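Local atomic coordinates of superoxide dismutase [Fe] (Sulfolobus acidocaldarius, PDB entry 1B06), a protein that converts toxic superoxide radicals into hydrogen peroxide and oxygen with a single iron ion bound in each subunit. Residues 125-130 with 134-139. Sequence-based numbering, arbitrary orientation.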
ATOM      1  N   GLU A 125      15.453   6.076  15.479  1.00 14.99           N
ATOM      2  CA  GLU A 125      15.445   4.657  15.138  1.00 18.33           C
ATOM      3  C   GLU A 125      14.252   4.347  14.232  1.00 14.53           C
ATOM      4  O   GLU A 125      14.368   3.583  13.275  1.00  9.99           O
ATOM      5  CB  GLU A 125      15.370   3.801  16.407  1.00 16.27           C
ATOM      6  CG  GLU A 125      15.695   2.335  16.163  1.00 20.00           C
ATOM      7  CD  GLU A 125      15.566   1.483  17.411  1.00 21.85           C
ATOM      8  OE1 GLU A 125      15.621   2.042  18.526  1.00 27.46           O
ATOM      9  OE2 GLU A 125      15.410   0.251  17.278  1.00 21.71           O
ATOM     10  N   SER A 126      13.106   4.942  14.550  1.00 11.37           N
ATOM     11  CA  SER A 126      11.895   4.754  13.761  1.00 10.05           C
ATOM     12  C   SER A 126      12.054   5.364  12.365  1.00 10.90           C
ATOM     13  O   SER A 126      11.684   4.748  11.364  1.00 12.78           O
ATOM     14  CB  SER A 126      10.710   5.409  14.467  1.00 10.15           C
ATOM     15  OG  SER A 126      10.555   4.889  15.773  1.00 11.54           O
ATOM     16  N   ALA A 127      12.600   6.576  12.310  1.00 11.81           N
ATOM     17  CA  ALA A 127      12.824   7.280  11.047  1.00 10.48           C
ATOM     18  C   ALA A 127      13.749   6.504  10.120  1.00 11.33           C
ATOM     19  O   ALA A 127      13.557   6.479   8.905  1.00 13.60           O
ATOM     20  CB  ALA A 127      13.418   8.660  11.318  1.00  8.32           C
ATOM     21  N   ASN A 128      14.766   5.875  10.695  1.00 12.28           N
ATOM     22  CA  ASN A 128      15.715   5.111   9.905  1.00 11.43           C
ATOM     23  C   ASN A 128      15.176   3.757   9.463  1.00 12.28           C
ATOM     24  O   ASN A 128      15.752   3.122   8.578  1.00 15.46           O
ATOM     25  CB  ASN A 128      17.007   4.917  10.694  1.00 14.70           C
ATOM     26  CG  ASN A 128      17.919   6.110  10.595  1.00 21.62           C
ATOM     27  OD1 ASN A 128      18.388   6.455   9.512  1.00 24.64           O
ATOM     28  ND2 ASN A 128      18.171   6.758  11.725  1.00 18.54           N
ATOM     29  N   SER A 129      14.074   3.316  10.069  1.00 12.36           N
ATOM     30  CA  SER A 129      13.479   2.023   9.723  1.00 13.32           C
ATOM     31  C   SER A 129      12.498   2.118   8.555  1.00 11.90           C
ATOM     32  O   SER A 129      12.090   1.100   7.999  1.00 14.13           O
ATOM     33  CB  SER A 129      12.772   1.417  10.938  1.00 10.36           C
ATOM     34  OG  SER A 129      11.520   2.037  11.163  1.00 17.72           O
ATOM     35  N   LEU A 130      12.130   3.341   8.190  1.00 14.15           N
ATOM     36  CA  LEU A 130      11.202   3.577   7.090  1.00 15.15           C
ATOM     37  C   LEU A 130      11.714   2.970   5.776  1.00 15.06           C
ATOM     38  O   LEU A 130      12.785   3.326   5.290  1.00 13.33           O
ATOM     39  CB  LEU A 130      10.975   5.081   6.923  1.00 10.82           C
ATOM     40  CG  LEU A 130      10.283   5.553   5.642  1.00 16.87           C
ATOM     41  CD1 LEU A 130       8.819   5.173   5.681  1.00 10.86           C
ATOM     42  CD2 LEU A 130      10.434   7.055   5.496  1.00 16.50           C
ATOM     43  N   GLY A 134       9.040   8.555   2.265  1.00 11.62           N
ATOM     44  CA  GLY A 134       7.926   8.827   3.149  1.00  8.89           C
ATOM     45  C   GLY A 134       8.262   9.846   4.210  1.00 11.26           C
ATOM     46  O   GLY A 134       9.133  10.690   4.013  1.00 14.76           O
ATOM     47  N   TRP A 135       7.563   9.772   5.338  1.00 10.78           N
ATOM     48  CA  TRP A 135       7.777  10.703   6.442  1.00  7.60           C
ATOM     49  C   TRP A 135       7.715   9.972   7.774  1.00 12.11           C
ATOM     50  O   TRP A 135       7.184   8.865   7.856  1.00  9.80           O
ATOM     51  CB  TRP A 135       6.672  11.765   6.487  1.00  7.02           C
ATOM     52  CG  TRP A 135       6.335  12.436   5.203  1.00 10.76           C
ATOM     53  CD1 TRP A 135       5.755  11.873   4.102  1.00  8.76           C
ATOM     54  CD2 TRP A 135       6.512  13.826   4.901  1.00 11.34           C
ATOM     55  NE1 TRP A 135       5.559  12.829   3.131  1.00  8.12           N
ATOM     56  CE2 TRP A 135       6.014  14.037   3.596  1.00 12.39           C
ATOM     57  CE3 TRP A 135       7.043  14.915   5.607  1.00  8.66           C
ATOM     58  CZ2 TRP A 135       6.031  15.294   2.980  1.00 11.08           C
ATOM     59  CZ3 TRP A 135       7.059  16.165   4.994  1.00  7.27           C
ATOM     60  CH2 TRP A 135       6.555  16.343   3.694  1.00  7.52           C
ATOM     61  N   THR A 136       8.266  10.592   8.816  1.00  9.05           N
ATOM     62  CA  THR A 136       8.164  10.033  10.158  1.00 12.27           C
ATOM     63  C   THR A 136       7.473  11.158  10.901  1.00 11.19           C
ATOM     64  O   THR A 136       7.908  12.312  10.860  1.00 12.89           O
ATOM     65  CB  THR A 136       9.514   9.704  10.801  1.00 12.14           C
ATOM     66  OG1 THR A 136      10.121   8.616  10.092  1.00 16.41           O
ATOM     67  CG2 THR A 136       9.302   9.260  12.243  1.00 11.94           C
ATOM     68  N   VAL A 137       6.372  10.822  11.553  1.00 10.96           N
ATOM     69  CA  VAL A 137       5.562  11.812  12.237  1.00 11.91           C
ATOM     70  C   VAL A 137       5.324  11.498  13.701  1.00 10.73           C
ATOM     71  O   VAL A 137       5.423  10.348  14.126  1.00 15.95           O
ATOM     72  CB  VAL A 137       4.182  11.909  11.536  1.00 12.91           C
ATOM     73  CG1 VAL A 137       3.398  13.074  12.069  1.00 20.01           C
ATOM     74  CG2 VAL A 137       4.370  12.045  10.032  1.00 16.09           C
ATOM     75  N   LEU A 138       5.021  12.538  14.469  1.00 11.86           N
ATOM     76  CA  LEU A 138       4.689  12.385  15.877  1.00 14.57           C
ATOM     77  C   LEU A 138       3.290  12.973  16.014  1.00 15.12           C
ATOM     78  O   LEU A 138       3.095  14.176  15.814  1.00 13.69           O
ATOM     79  CB  LEU A 138       5.657  13.153  16.777  1.00 10.84           C
ATOM     80  CG  LEU A 138       5.319  12.957  18.260  1.00 13.92           C
ATOM     81  CD1 LEU A 138       5.648  11.527  18.657  1.00 17.01           C
ATOM     82  CD2 LEU A 138       6.093  13.936  19.123  1.00 17.99           C
ATOM     83  N   TYR A 139       2.316  12.118  16.317  1.00 12.07           N
ATOM     84  CA  TYR A 139       0.934  12.556  16.477  1.00 12.82           C
ATOM     85  C   TYR A 139       0.633  12.708  17.952  1.00 15.38           C
ATOM     86  O   TYR A 139       1.340  12.174  18.801  1.00 17.74           O
ATOM     87  CB  TYR A 139      -0.064  11.512  15.950  1.00 11.18           C
ATOM     88  CG  TYR A 139       0.044  11.128  14.496  1.00 13.93           C
ATOM     89  CD1 TYR A 139      -0.428  11.976  13.495  1.00 14.26           C
ATOM     90  CD2 TYR A 139       0.578   9.894  14.123  1.00 12.93           C
ATOM     91  CE1 TYR A 139      -0.371  11.604  12.150  1.00 14.28           C
ATOM     92  CE2 TYR A 139       0.640   9.511  12.786  1.00 15.56           C
ATOM     93  CZ  TYR A 139       0.164  10.370  11.804  1.00 15.78           C
ATOM     94  OH  TYR A 139       0.227   9.996  10.484  1.00 17.80           O
TER
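Thr136 reaches across from the strand to Ala127 on the helix, where their CA atoms come within 5.5 Å. From Thr136 CB, which lies 4.1 Å from Ala127 CB, the side chain forks. With chi1 at -68°, OG1 sits beside the threonine's own backbone N and touches both the backbone and the methyl of Ala127, the nearer atom being Ala127 CA at 3.2 Å. OG1 has no hydrogen bond across the contact; it is hydrogen-bonded to OE2 of Glu171, the residue after the iron ligand Asp170. The other branch, CG2, stands anti to the backbone N and lies 4.3 Å from Ala127 CB. The short connection between Leu130 and Gly134 turns the chain back, so that helix 116-129 packs against strand 134-140, the central strand of the three-stranded antiparallel sheet in the C-terminal alpha/beta domain of iron/manganese superoxide dismutases. Nearer the turn, Leu130 extends its CG anti to the backbone N (chi1 167°), and its CD2 methyl rests on the strand backbone, 3.8 Å from Gly134 C. The CB of Trp135 points away from the helix, and its ring lies at the metal site: it meets His84 edge-to-face and comes within about 4 Å of the iron at nearest atoms, while NE1 bonds His155. Within 125-130, Ser126 O accepts from both Ser129 N, at 3.1 Å, and Ser129 OG, at 2.7 Å, the hydroxyl tilted 21° from the carbonyl plane. Ser129 OG also bonds Gln68 of the second subunit.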